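Local structure of acetyltransferase, GNAT family (Listeria monocytogenes str. 4b, 2OH1) at residues F14-A19 against I125-K130; A19-R24 against Q60-G65; W46-H51 against L106-V111; G117-K122 against V156-Q161. The protein probably transfers an acetyl group from acetyl-coenzyme A to an acceptor, as other members of the GNAT acetyltransferase family do. All coordinates share one frame; numbering follows the deposited sequence. Where two conformers were deposited one is given.

Contact 1 of 4, residues F14-A19 against I125-K130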
loop_
_atom_site.group_PDB
_atom_site.type_symbol
_atom_site.label_atom_id
_atom_site.label_comp_id
_atom_site.label_asym_id
_atom_site.label_seq_id
_atom_site.Cartn_x
_atom_site.Cartn_y
_atom_site.Cartn_z
ATOM N N PHE A 14 17.497 -2.227 1.628
ATOM C CA PHE A 14 16.470 -3.271 1.694
ATOM C C PHE A 14 16.347 -3.905 0.321
ATOM O O PHE A 14 16.646 -3.267 -0.689
ATOM C CB PHE A 14 15.063 -2.707 2.116
ATOM C CG PHE A 14 15.073 -1.976 3.444
ATOM C CD1 PHE A 14 15.465 -0.629 3.491
ATOM C CD2 PHE A 14 14.776 -2.637 4.666
ATOM C CE1 PHE A 14 15.517 0.066 4.666
ATOM C CE2 PHE A 14 14.883 -1.907 5.888
ATOM C CZ PHE A 14 15.225 -0.555 5.858
ATOM N N LEU A 15 15.912 -5.150 0.305
ATOM C CA LEU A 15 15.669 -5.902 -0.871
ATOM C C LEU A 15 14.173 -6.069 -1.063
ATOM O O LEU A 15 13.463 -6.321 -0.107
ATOM C CB LEU A 15 16.276 -7.311 -0.730
ATOM C CG LEU A 15 17.796 -7.304 -0.408
ATOM C CD1 LEU A 15 18.256 -8.695 -0.014
ATOM C CD2 LEU A 15 18.562 -6.740 -1.596
ATOM N N VAL A 16 13.714 -5.903 -2.301
ATOM C CA VAL A 16 12.290 -6.005 -2.629
ATOM C C VAL A 16 12.028 -7.207 -3.525
ATOM O O VAL A 16 12.715 -7.426 -4.507
ATOM C CB VAL A 16 11.732 -4.719 -3.329
ATOM C CG1 VAL A 16 12.607 -4.258 -4.482
ATOM C CG2 VAL A 16 10.266 -4.958 -3.798
ATOM N N ARG A 17 10.997 -7.979 -3.195
ATOM C CA ARG A 17 10.581 -9.090 -4.040
ATOM C C ARG A 17 9.077 -9.268 -3.908
ATOM O O ARG A 17 8.454 -8.887 -2.890
ATOM C CB ARG A 17 11.314 -10.380 -3.656
ATOM C CG ARG A 17 10.915 -10.920 -2.315
ATOM C CD ARG A 17 11.782 -12.066 -1.834
ATOM N NE ARG A 17 11.499 -12.481 -0.466
ATOM C CZ ARG A 17 10.581 -13.367 -0.145
ATOM N NH1 ARG A 17 9.842 -13.962 -1.063
ATOM N NH2 ARG A 17 10.411 -13.690 1.137
ATOM N N PHE A 18 8.445 -9.852 -4.910
ATOM C CA PHE A 18 7.040 -10.209 -4.786
ATOM C C PHE A 18 6.913 -11.453 -3.905
ATOM O O PHE A 18 7.778 -12.356 -3.976
ATOM C CB PHE A 18 6.447 -10.451 -6.152
ATOM C CG PHE A 18 6.269 -9.189 -6.898
ATOM C CD1 PHE A 18 5.209 -8.359 -6.606
ATOM C CD2 PHE A 18 7.237 -8.761 -7.806
ATOM C CE1 PHE A 18 5.081 -7.101 -7.242
ATOM C CE2 PHE A 18 7.074 -7.527 -8.497
ATOM C CZ PHE A 18 5.998 -6.718 -8.172
ATOM N N ALA A 19 5.901 -11.532 -3.063
ATOM C CA ALA A 19 5.633 -12.699 -2.191
ATOM C C ALA A 19 5.438 -13.955 -3.016
ATOM O O ALA A 19 4.872 -13.924 -4.114
ATOM C CB ALA A 19 4.417 -12.466 -1.251
ATOM N N ILE A 125 6.034 2.750 -1.943
ATOM C CA ILE A 125 5.167 3.303 -2.983
ATOM C C ILE A 125 5.980 3.557 -4.273
ATOM O O ILE A 125 5.488 3.259 -5.365
ATOM C CB ILE A 125 4.549 4.590 -2.483
ATOM C CG1 ILE A 125 3.601 4.282 -1.326
ATOM C CG2 ILE A 125 3.811 5.373 -3.651
ATOM C CD1 ILE A 125 3.092 5.483 -0.617
ATOM N N TYR A 126 7.194 4.067 -4.182
ATOM C CA TYR A 126 8.058 4.274 -5.337
ATOM C C TYR A 126 8.261 2.983 -6.136
ATOM O O TYR A 126 8.328 2.982 -7.388
ATOM C CB TYR A 126 9.395 4.824 -4.888
ATOM C CG TYR A 126 10.320 5.136 -6.044
ATOM C CD1 TYR A 126 9.998 6.124 -6.977
ATOM C CD2 TYR A 126 11.521 4.437 -6.212
ATOM C CE1 TYR A 126 10.844 6.418 -8.039
ATOM C CE2 TYR A 126 12.379 4.727 -7.270
ATOM C CZ TYR A 126 12.030 5.714 -8.179
ATOM O OH TYR A 126 12.872 5.998 -9.249
ATOM N N PHE A 127 8.385 1.856 -5.434
ATOM C CA PHE A 127 8.484 0.580 -6.116
ATOM C C PHE A 127 7.204 0.281 -6.967
ATOM O O PHE A 127 7.291 -0.189 -8.099
ATOM C CB PHE A 127 8.797 -0.541 -5.094
ATOM C CG PHE A 127 8.804 -1.875 -5.673
ATOM C CD1 PHE A 127 9.922 -2.338 -6.353
ATOM C CD2 PHE A 127 7.674 -2.671 -5.618
ATOM C CE1 PHE A 127 9.907 -3.617 -6.925
ATOM C CE2 PHE A 127 7.662 -3.937 -6.157
ATOM C CZ PHE A 127 8.756 -4.416 -6.815
ATOM N N ALA A 128 6.037 0.582 -6.408
ATOM C CA ALA A 128 4.760 0.408 -7.119
ATOM C C ALA A 128 4.753 1.314 -8.381
ATOM O O ALA A 128 4.248 0.896 -9.435
ATOM C CB ALA A 128 3.542 0.694 -6.190
ATOM N N GLU A 129 5.216 2.559 -8.218
ATOM C CA GLU A 129 5.342 3.513 -9.329
ATOM C C GLU A 129 6.192 2.907 -10.432
ATOM O O GLU A 129 5.787 2.894 -11.595
ATOM C CB GLU A 129 5.928 4.833 -8.870
ATOM C CG GLU A 129 5.061 5.592 -7.851
ATOM C CD GLU A 129 5.771 6.833 -7.296
ATOM O OE1 GLU A 129 6.488 7.504 -8.058
ATOM O OE2 GLU A 129 5.550 7.164 -6.098
ATOM N N LYS A 130 7.351 2.377 -10.060
ATOM C CA LYS A 130 8.264 1.710 -11.030
ATOM C C LYS A 130 7.613 0.518 -11.715
ATOM O O LYS A 130 7.738 0.393 -12.925
ATOM C CB LYS A 130 9.565 1.310 -10.362
ATOM C CG LYS A 130 10.441 2.476 -10.068
ATOM C CD LYS A 130 11.672 2.088 -9.189
ATOM C CE LYS A 130 12.914 2.895 -9.568
#
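This is an apolar contact near the surface, where Val-16 and Phe-18 of strand 12-18 receive Phe-127 from helix 120-134. The two segments are separate enough that their closest CA atoms, those of Val-16 and Phe-127, stand 8.4 Å apart, and the gap is spanned by a single large ring. Phe-127 holds its CG opposite the backbone N (chi1 175°), which throws the ring outward from the helix to the strand. In the conformer given here, Val-16 meets one face of that ring with one branch: CG2 lies 3.4 Å from the centroid of the Phe-127 ring and almost straight above it, a well-centred CH-pi contact. Its other methyl, CG1, reaches only the rim, 3.7 Å from CE1 of Phe-127. The helix belongs to the beta-alpha-beta crossover of the GNAT fold, joining the parallel strands 103-111 and 139-145, and here it reaches beyond them to a strand near the margin of the sheet. Beta-branched valine is at home in an extended strand and offers a methyl small enough to sit on an aromatic face. Phe-18 comes to the rim of the same ring, its CZ 3.8 Å from CE2 of Phe-127. The two ring planes are inclined at 51°, an oblique meeting. Phe-18 also touches Leu-131 one turn further along the helix, while Val-16 leans on Phe-70 of the adjacent strand.

Contact 2 of 4, residues A19-R24 against Q60-G65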
loop_
_atom_site.group_PDB
_atom_site.type_symbol
_atom_site.label_atom_id
_atom_site.label_comp_id
_atom_site.label_asym_id
_atom_site.label_seq_id
_atom_site.Cartn_x
_atom_site.Cartn_y
_atom_site.Cartn_z
ATOM N N ALA A 19 5.901 -11.532 -3.063
ATOM C CA ALA A 19 5.633 -12.699 -2.191
ATOM C C ALA A 19 5.438 -13.955 -3.016
ATOM O O ALA A 19 4.872 -13.924 -4.114
ATOM C CB ALA A 19 4.417 -12.466 -1.251
ATOM N N ALA A 20 5.849 -15.052 -2.430
ATOM C CA ALA A 20 5.579 -16.399 -2.937
ATOM C C ALA A 20 4.704 -17.174 -1.976
ATOM O O ALA A 20 4.487 -16.768 -0.834
ATOM C CB ALA A 20 6.900 -17.140 -3.135
ATOM N N PRO A 21 4.145 -18.305 -2.455
ATOM C CA PRO A 21 3.311 -19.060 -1.549
ATOM C C PRO A 21 3.911 -19.378 -0.174
ATOM O O PRO A 21 3.177 -19.362 0.834
ATOM C CB PRO A 21 2.975 -20.320 -2.357
ATOM C CG PRO A 21 2.925 -19.803 -3.765
ATOM C CD PRO A 21 4.105 -18.871 -3.823
ATOM N N THR A 22 5.214 -19.659 -0.063
ATOM C CA THR A 22 5.819 -19.967 1.210
ATOM C C THR A 22 5.887 -18.787 2.168
ATOM O O THR A 22 6.195 -18.958 3.318
ATOM C CB THR A 22 7.232 -20.550 0.975
ATOM O OG1 THR A 22 7.939 -19.707 0.073
ATOM C CG2 THR A 22 7.159 -22.012 0.457
ATOM N N ASP A 23 5.596 -17.584 1.692
ATOM C CA ASP A 23 5.534 -16.383 2.540
ATOM C C ASP A 23 4.238 -16.188 3.256
ATOM O O ASP A 23 4.118 -15.251 4.069
ATOM C CB ASP A 23 5.869 -15.153 1.719
ATOM C CG ASP A 23 7.272 -15.194 1.142
ATOM O OD1 ASP A 23 8.249 -15.411 1.884
ATOM O OD2 ASP A 23 7.432 -14.973 -0.071
ATOM N N ARG A 24 3.224 -16.998 2.923
ATOM C CA ARG A 24 1.872 -16.787 3.431
ATOM C C ARG A 24 1.784 -16.668 4.924
ATOM O O ARG A 24 1.176 -15.747 5.454
ATOM C CB ARG A 24 0.892 -17.868 2.956
ATOM C CG ARG A 24 -0.516 -17.625 3.519
ATOM C CD ARG A 24 -1.551 -18.567 2.940
ATOM N NE ARG A 24 -1.062 -19.921 3.055
ATOM C CZ ARG A 24 -1.115 -20.654 4.171
ATOM N NH1 ARG A 24 -1.678 -20.196 5.292
ATOM N NH2 ARG A 24 -0.570 -21.864 4.161
ATOM N N GLN A 60 -4.697 -15.519 -3.290
ATOM C CA GLN A 60 -4.918 -14.926 -4.594
ATOM C C GLN A 60 -4.144 -13.611 -4.725
ATOM O O GLN A 60 -3.648 -13.277 -5.809
ATOM C CB GLN A 60 -6.415 -14.719 -4.851
ATOM C CG GLN A 60 -6.733 -14.233 -6.235
ATOM C CD GLN A 60 -6.591 -15.335 -7.296
ATOM O OE1 GLN A 60 -6.341 -16.504 -6.985
ATOM N NE2 GLN A 60 -6.747 -14.948 -8.560
ATOM N N ARG A 61 -3.990 -12.883 -3.636
ATOM C CA ARG A 61 -3.053 -11.716 -3.675
ATOM C C ARG A 61 -1.630 -12.150 -4.098
ATOM O O ARG A 61 -1.013 -11.552 -4.981
ATOM C CB ARG A 61 -2.948 -10.994 -2.355
ATOM C CG ARG A 61 -4.228 -10.419 -1.859
ATOM C CD ARG A 61 -4.599 -9.071 -2.516
ATOM N NE ARG A 61 -5.218 -9.258 -3.777
ATOM C CZ ARG A 61 -6.436 -9.741 -3.989
ATOM N NH1 ARG A 61 -7.240 -10.066 -2.965
ATOM N NH2 ARG A 61 -6.878 -9.875 -5.232
ATOM N N ILE A 62 -1.140 -13.231 -3.515
ATOM C CA ILE A 62 0.171 -13.789 -3.882
ATOM C C ILE A 62 0.208 -14.267 -5.334
ATOM O O ILE A 62 1.114 -13.897 -6.116
ATOM C CB ILE A 62 0.588 -14.887 -2.857
ATOM C CG1 ILE A 62 0.885 -14.315 -1.509
ATOM C CG2 ILE A 62 1.795 -15.687 -3.380
ATOM C CD1 ILE A 62 0.997 -15.371 -0.437
ATOM N N GLU A 63 -0.804 -15.005 -5.765
ATOM C CA GLU A 63 -0.861 -15.488 -7.109
ATOM C C GLU A 63 -0.832 -14.394 -8.156
ATOM O O GLU A 63 -0.218 -14.544 -9.219
ATOM C CB GLU A 63 -2.116 -16.269 -7.304
ATOM C CG GLU A 63 -2.202 -16.899 -8.656
ATOM C CD GLU A 63 -2.702 -18.281 -8.542
ATOM O OE1 GLU A 63 -1.908 -19.143 -8.093
ATOM O OE2 GLU A 63 -3.892 -18.481 -8.863
ATOM N N LEU A 64 -1.515 -13.308 -7.863
ATOM C CA LEU A 64 -1.625 -12.227 -8.808
ATOM C C LEU A 64 -0.483 -11.217 -8.739
ATOM O O LEU A 64 -0.440 -10.239 -9.526
ATOM C CB LEU A 64 -2.917 -11.473 -8.530
ATOM C CG LEU A 64 -4.218 -12.245 -8.789
ATOM C CD1 LEU A 64 -5.430 -11.466 -8.259
ATOM C CD2 LEU A 64 -4.347 -12.588 -10.284
ATOM N N GLY A 65 0.491 -11.477 -7.875
ATOM C CA GLY A 65 1.645 -10.589 -7.782
ATOM C C GLY A 65 1.313 -9.233 -7.161
ATOM O O GLY A 65 1.927 -8.204 -7.524
HETATM O O HOH W 1 3.649 -13.034 -6.337
#
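Ile-62 carries this contact almost alone, pushing its branched side chain from helix 58-63 into the turn that follows strand 12-18. The tight part lies around CG2, which is turned opposite the backbone N of Ile-62 and rests on main-chain atoms: it is 3.6 Å from the carbonyl O of Ala-19 and equally close to Pro-21 N. On the buried side Ala-19 CB faces Ile-62 CG1 at 4.0 Å, and the small alanine lets the loop come this near the helix. Toward solvent only the ring edge of exposed Pro-21 and the base of Arg-24 touch it, Arg-24 CB 4.2 Å from Ile-62 CD1. The turn keeps its own shape. Ala-20 N donates to Asp-23 OD2 over 2.8 Å in a nearly straight bond (174°) that uses the anti lone pair, and the same carboxylate pairs with Arg-17. Across the way the helix ends in a Schellman motif at Gly-65, whose positive phi suits a residue without a side chain. Water 1 lies 2.7 Å from both Ala-19 O and Ile-62 O and can bridge them, though other acceptors nearby may compete for its protons. Helix and loop are therefore held mainly by the fit of one isoleucine, and water 1 probably adds a polar link between their carbonyls.

Contact 3 of 4, residues W46-H51 against L106-V111; sequences WSDILH and LHRIMV
Helix 46-51 stands off from strand 103-111: the nearest CA atoms, those of His-51 and His-107, are 8.5 Å apart, so the long side chain of Arg-108 has to bridge most of the gap to the short one of Asp-48. Its CG lies opposite the backbone N and the chain then bends at chi2 and chi3 (57° and 81°), which carries the guanidinium to Asp-48. There it grips end-on: NH1 and NH2 both donate to the one oxygen OD1 of Asp-48, each over 3.0 Å, in a forked salt bridge. OD1 sits almost in the guanidinium plane, but the two N-H groups arrive from one face of the carboxylate, NH1 on the syn side and NH2 on the anti side; the two planes are 27° apart. Arg-108 stands where the strand is disturbed, since it and His-107 both face Ile-82 of the neighbouring strand in a classic beta bulge, as in other GNAT enzymes, where the bulged strand and its parallel neighbour, here 139-145, splay apart and acetyl-coenzyme A usually binds between them. The arginine has further partners, NH2 donating to Gly-52 O and the cation resting against Phe-53. Several N-H donors on one flat group suit arginine here, since it can hold a carboxylate and a carbonyl at once. His-51 adds a loose touch, its CB 4.2 Å from Arg-108 NH2, while its ring packs edge-to-face with Trp-90.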
loop_
_atom_site.group_PDB
_atom_site.type_symbol
_atom_site.label_atom_id
_atom_site.label_comp_id
_atom_site.label_asym_id
_atom_site.label_seq_id
_atom_site.Cartn_x
_atom_site.Cartn_y
_atom_site.Cartn_z
ATOM N N TRP A 46 -12.503 4.421 11.474
ATOM C CA TRP A 46 -13.588 3.602 10.914
ATOM C C TRP A 46 -13.180 2.977 9.573
ATOM O O TRP A 46 -13.654 1.899 9.209
ATOM C CB TRP A 46 -14.930 4.325 10.822
ATOM C CG TRP A 46 -15.071 5.232 9.651
ATOM C CD1 TRP A 46 -14.730 6.555 9.579
ATOM C CD2 TRP A 46 -15.570 4.881 8.358
ATOM N NE1 TRP A 46 -14.975 7.027 8.311
ATOM C CE2 TRP A 46 -15.512 6.017 7.553
ATOM C CE3 TRP A 46 -16.094 3.695 7.812
ATOM C CZ2 TRP A 46 -15.956 6.021 6.226
ATOM C CZ3 TRP A 46 -16.516 3.711 6.513
ATOM C CH2 TRP A 46 -16.466 4.837 5.741
ATOM N N SER A 47 -12.286 3.629 8.846
ATOM C CA SER A 47 -11.774 3.078 7.622
ATOM C C SER A 47 -11.017 1.754 7.802
ATOM O O SER A 47 -11.016 0.910 6.884
ATOM C CB SER A 47 -10.829 4.099 6.924
ATOM O OG SER A 47 -9.779 4.494 7.835
ATOM N N ASP A 48 -10.340 1.560 8.941
ATOM C CA ASP A 48 -9.633 0.299 9.192
ATOM C C ASP A 48 -10.629 -0.789 9.516
ATOM O O ASP A 48 -10.464 -1.927 9.172
ATOM C CB ASP A 48 -8.619 0.463 10.329
ATOM C CG ASP A 48 -7.353 1.211 9.844
ATOM O OD1 ASP A 48 -6.897 0.962 8.701
ATOM O OD2 ASP A 48 -6.827 2.046 10.597
ATOM N N ILE A 49 -11.666 -0.413 10.218
ATOM C CA ILE A 49 -12.800 -1.308 10.535
ATOM C C ILE A 49 -13.468 -1.702 9.199
ATOM O O ILE A 49 -13.908 -2.842 9.078
ATOM C CB ILE A 49 -13.847 -0.627 11.453
ATOM C CG1 ILE A 49 -13.207 -0.205 12.786
ATOM C CG2 ILE A 49 -15.105 -1.509 11.694
ATOM C CD1 ILE A 49 -14.145 0.673 13.646
ATOM N N LEU A 50 -13.537 -0.811 8.215
ATOM C CA LEU A 50 -14.146 -1.162 6.953
ATOM C C LEU A 50 -13.212 -2.052 6.132
ATOM O O LEU A 50 -13.605 -3.128 5.693
ATOM C CB LEU A 50 -14.479 0.095 6.133
ATOM C CG LEU A 50 -15.226 -0.117 4.810
ATOM C CD1 LEU A 50 -16.658 -0.562 5.107
ATOM C CD2 LEU A 50 -15.049 1.095 3.900
ATOM N N HIS A 51 -11.966 -1.628 5.939
ATOM C CA HIS A 51 -11.069 -2.291 4.979
ATOM C C HIS A 51 -10.475 -3.563 5.532
ATOM O O HIS A 51 -10.264 -4.522 4.765
ATOM C CB HIS A 51 -9.968 -1.347 4.533
ATOM C CG HIS A 51 -10.456 -0.305 3.606
ATOM N ND1 HIS A 51 -11.179 -0.595 2.465
ATOM C CD2 HIS A 51 -10.378 1.038 3.680
ATOM C CE1 HIS A 51 -11.538 0.540 1.893
ATOM N NE2 HIS A 51 -11.031 1.539 2.592
ATOM N N LEU A 106 -3.258 1.146 -4.229
ATOM C CA LEU A 106 -2.488 0.721 -3.081
ATOM C C LEU A 106 -3.410 0.576 -1.890
ATOM O O LEU A 106 -3.820 1.613 -1.323
ATOM C CB LEU A 106 -1.371 1.753 -2.765
ATOM C CG LEU A 106 -0.411 2.106 -3.896
ATOM C CD1 LEU A 106 0.786 2.956 -3.390
ATOM C CD2 LEU A 106 0.069 0.875 -4.624
ATOM N N HIS A 107 -3.644 -0.675 -1.443
ATOM C CA HIS A 107 -4.535 -0.987 -0.351
ATOM C C HIS A 107 -3.949 -0.956 1.030
ATOM O O HIS A 107 -4.629 -0.508 1.967
ATOM C CB HIS A 107 -5.174 -2.306 -0.577
ATOM C CG HIS A 107 -6.253 -2.257 -1.617
ATOM N ND1 HIS A 107 -7.368 -3.054 -1.550
ATOM C CD2 HIS A 107 -6.398 -1.497 -2.735
ATOM C CE1 HIS A 107 -8.161 -2.766 -2.561
ATOM N NE2 HIS A 107 -7.613 -1.830 -3.299
ATOM N N ARG A 108 -2.766 -1.505 1.232
ATOM C CA ARG A 108 -2.159 -1.512 2.557
ATOM C C ARG A 108 -0.644 -1.422 2.462
ATOM O O ARG A 108 0.004 -2.137 1.684
ATOM C CB ARG A 108 -2.539 -2.778 3.291
ATOM C CG ARG A 108 -2.341 -2.844 4.731
ATOM C CD ARG A 108 -3.064 -1.755 5.499
ATOM N NE ARG A 108 -4.487 -1.981 5.763
ATOM C CZ ARG A 108 -5.162 -1.240 6.653
ATOM N NH1 ARG A 108 -4.506 -0.292 7.294
ATOM N NH2 ARG A 108 -6.467 -1.431 6.931
ATOM N N ILE A 109 -0.116 -0.492 3.249
ATOM C CA ILE A 109 1.272 -0.447 3.628
ATOM C C ILE A 109 1.378 -0.954 5.058
ATOM O O ILE A 109 0.611 -0.548 5.982
ATOM C CB ILE A 109 1.842 0.972 3.607
ATOM C CG1 ILE A 109 2.116 1.434 2.170
ATOM C CG2 ILE A 109 3.098 1.016 4.488
ATOM C CD1 ILE A 109 0.882 1.815 1.360
HETATM N N MSE A 110 2.317 -1.852 5.248
HETATM C CA MSE A 110 2.635 -2.318 6.568
HETATM C C MSE A 110 4.118 -2.157 6.769
HETATM O O MSE A 110 4.898 -2.637 5.952
HETATM C CB MSE A 110 2.265 -3.769 6.765
HETATM C CG MSE A 110 0.776 -3.936 6.810
HETATM SE SE MSE A 110 0.256 -5.819 6.685
HETATM C CE MSE A 110 0.413 -5.940 4.826
ATOM N N VAL A 111 4.521 -1.431 7.799
ATOM C CA VAL A 111 5.953 -1.260 8.144
ATOM C C VAL A 111 6.186 -1.771 9.528
ATOM O O VAL A 111 5.492 -1.352 10.442
ATOM C CB VAL A 111 6.363 0.213 8.061
ATOM C CG1 VAL A 111 7.825 0.399 8.566
ATOM C CG2 VAL A 111 6.239 0.744 6.597
#

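Contact 4 of 4, residues G117-K122 against V156-Q161; sequences GISLSK and VRYGFQ. With EDO (1,2-ethanediol), chain G.
A very short link between hydroxyls marks this contact: Ser-121 OG and Tyr-158 OH are 2.6 Å apart, a hydrogen bond in which either could be the donor. The serine OG takes the position between its own backbone N and carbonyl carbon (chi1 55°), and it meets the tyrosine at the ring edge, near the ring plane. Lys-122 covers one face instead: its CB stands 3.7 Å from the centroid of the Tyr-158 ring in a CH-pi contact. Tyrosine suits this spot, having a broad face for aliphatic carbon and a hydroxyl for the helix start. Tyr-158 follows the last turn of helix 149-157, and Gly-159 after it has the positive phi of a Schellman motif. The loop and first turn of helix 120-134 form the usual pyrophosphate-binding region of GNAT enzymes; consistent with this, an unidentified molecule, probably from the crystallisation liquor, is hydrogen-bonded to Gly-117 N, Ser-119 N and Ser-121 OG. Water 2 joins Ser-119 OG, Tyr-158 OH and Arg-157 NH2. Ethanediol, probably of like origin, hydrogen-bonds to Ser-119 OG through O1 at 2.7 Å.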
loop_
_atom_site.group_PDB
_atom_site.type_symbol
_atom_site.label_atom_id
_atom_site.label_comp_id
_atom_site.label_asym_id
_atom_site.label_seq_id
_atom_site.Cartn_x
_atom_site.Cartn_y
_atom_site.Cartn_z
ATOM N N GLY A 117 9.554 5.257 10.848
ATOM C CA GLY A 117 10.234 6.574 10.903
ATOM C C GLY A 117 11.435 6.850 9.989
ATOM O O GLY A 117 12.200 7.818 10.163
ATOM N N ILE A 118 11.644 5.999 9.012
ATOM C CA ILE A 118 12.682 6.224 8.037
ATOM C C ILE A 118 12.019 6.498 6.656
ATOM O O ILE A 118 12.702 6.454 5.643
ATOM C CB ILE A 118 13.748 5.069 7.966
ATOM C CG1 ILE A 118 13.154 3.712 7.613
ATOM C CG2 ILE A 118 14.527 4.990 9.317
ATOM C CD1 ILE A 118 14.207 2.600 7.390
ATOM N N SER A 119 10.698 6.708 6.673
ATOM C CA SER A 119 9.901 6.892 5.429
ATOM C C SER A 119 10.081 5.711 4.481
ATOM O O SER A 119 10.203 5.829 3.240
ATOM C CB SER A 119 10.186 8.248 4.761
ATOM O OG SER A 119 9.747 9.320 5.599
ATOM N N LEU A 120 10.164 4.498 5.046
ATOM C CA LEU A 120 10.201 3.326 4.205
ATOM C C LEU A 120 8.971 3.254 3.264
ATOM O O LEU A 120 9.111 2.801 2.134
ATOM C CB LEU A 120 10.349 2.067 5.097
ATOM C CG LEU A 120 10.498 0.736 4.356
ATOM C CD1 LEU A 120 11.771 0.708 3.573
ATOM C CD2 LEU A 120 10.407 -0.464 5.371
ATOM N N SER A 121 7.821 3.747 3.734
ATOM C CA SER A 121 6.597 3.730 2.926
ATOM C C SER A 121 6.809 4.515 1.637
ATOM O O SER A 121 6.215 4.160 0.645
ATOM C CB SER A 121 5.394 4.267 3.726
ATOM O OG SER A 121 5.678 5.549 4.228
ATOM N N LYS A 122 7.613 5.573 1.656
ATOM C CA LYS A 122 7.839 6.369 0.436
ATOM C C LYS A 122 8.504 5.493 -0.612
ATOM O O LYS A 122 8.159 5.525 -1.787
ATOM C CB LYS A 122 8.726 7.566 0.731
ATOM C CG LYS A 122 8.973 8.462 -0.485
ATOM C CD LYS A 122 9.820 9.651 -0.122
ATOM C CE LYS A 122 9.707 10.783 -1.149
ATOM N NZ LYS A 122 10.669 11.877 -0.833
ATOM N N VAL A 156 0.348 13.643 0.201
ATOM C CA VAL A 156 0.665 14.857 -0.559
ATOM C C VAL A 156 2.188 15.056 -0.656
ATOM O O VAL A 156 2.733 15.358 -1.710
ATOM C CB VAL A 156 -0.056 16.071 0.063
ATOM C CG1 VAL A 156 0.428 17.429 -0.592
ATOM C CG2 VAL A 156 -1.575 15.826 0.029
ATOM N N ARG A 157 2.871 14.881 0.458
ATOM C CA ARG A 157 4.330 15.019 0.527
ATOM C C ARG A 157 5.008 14.043 -0.435
ATOM O O ARG A 157 6.019 14.384 -1.054
ATOM C CB ARG A 157 4.791 14.742 1.941
ATOM C CG ARG A 157 6.205 15.118 2.192
ATOM C CD ARG A 157 6.458 15.236 3.672
ATOM N NE ARG A 157 6.372 13.935 4.318
ATOM C CZ ARG A 157 5.467 13.595 5.238
ATOM N NH1 ARG A 157 4.550 14.454 5.660
ATOM N NH2 ARG A 157 5.505 12.375 5.758
ATOM N N TYR A 158 4.434 12.856 -0.577
ATOM C CA TYR A 158 4.942 11.841 -1.508
ATOM C C TYR A 158 4.563 12.071 -2.975
ATOM O O TYR A 158 4.864 11.239 -3.830
ATOM C CB TYR A 158 4.478 10.447 -1.093
ATOM C CG TYR A 158 5.019 9.876 0.216
ATOM C CD1 TYR A 158 6.004 10.497 0.996
ATOM C CD2 TYR A 158 4.592 8.599 0.611
ATOM C CE1 TYR A 158 6.468 9.887 2.182
ATOM C CE2 TYR A 158 5.047 8.012 1.754
ATOM C CZ TYR A 158 5.975 8.639 2.528
ATOM O OH TYR A 158 6.444 8.016 3.666
ATOM N N GLY A 159 3.895 13.186 -3.290
ATOM C CA GLY A 159 3.639 13.576 -4.659
ATOM C C GLY A 159 2.308 13.160 -5.252
ATOM O O GLY A 159 2.118 13.310 -6.444
ATOM N N PHE A 160 1.396 12.654 -4.435
ATOM C CA PHE A 160 0.081 12.334 -4.916
ATOM C C PHE A 160 -0.770 13.580 -5.045
ATOM O O PHE A 160 -0.641 14.509 -4.262
ATOM C CB PHE A 160 -0.608 11.344 -3.989
ATOM C CG PHE A 160 -0.112 9.963 -4.126
ATOM C CD1 PHE A 160 1.072 9.565 -3.487
ATOM C CD2 PHE A 160 -0.789 9.059 -4.928
ATOM C CE1 PHE A 160 1.518 8.260 -3.640
ATOM C CE2 PHE A 160 -0.325 7.762 -5.078
ATOM C CZ PHE A 160 0.817 7.385 -4.441
ATOM N N GLN A 161 -1.593 13.594 -6.089
ATOM C CA GLN A 161 -2.562 14.669 -6.336
ATOM C C GLN A 161 -3.932 14.322 -5.785
ATOM O O GLN A 161 -4.525 13.296 -6.094
ATOM C CB GLN A 161 -2.691 15.000 -7.829
ATOM C CG GLN A 161 -3.673 16.155 -8.156
ATOM C CD GLN A 161 -3.373 17.467 -7.416
ATOM O OE1 GLN A 161 -4.246 18.031 -6.745
ATOM N NE2 GLN A 161 -2.154 17.950 -7.546
HETATM C C1 EDO G . 9.107 12.245 3.647
HETATM O O1 EDO G . 10.210 11.591 4.302
HETATM C C2 EDO G . 9.264 12.110 2.134
HETATM O O2 EDO G . 8.997 13.292 1.364
HETATM O O HOH W 2 7.028 9.570 5.585
#

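How the contacts relate
Helix 120-134 ties contacts 1 and 4 together, its start serving contact 4 and its middle contact 1, with centres about 14 Å apart. Ile-125 touches Tyr-158 and Phe-160, while Leu-106 of contact 3 packs under the same helix against Ile-125 and Ala-128. Contacts 1 and 2 share Ala-19 and are joined by the salt bridge between Arg-17 and Asp-23. Contact 2 is remote from contact 4, their centres about 25 Å apart on opposite sides of the chain's centre. Along the chain, contacts 2 and 3 lie nested within the loop closed by contact 1, whereas contacts 1 and 4 cross. Strand 12-18 is thereby tied to helix 120-134, and helix 46-51 to strand 103-111, the two elements that in this family usually flank the cofactor.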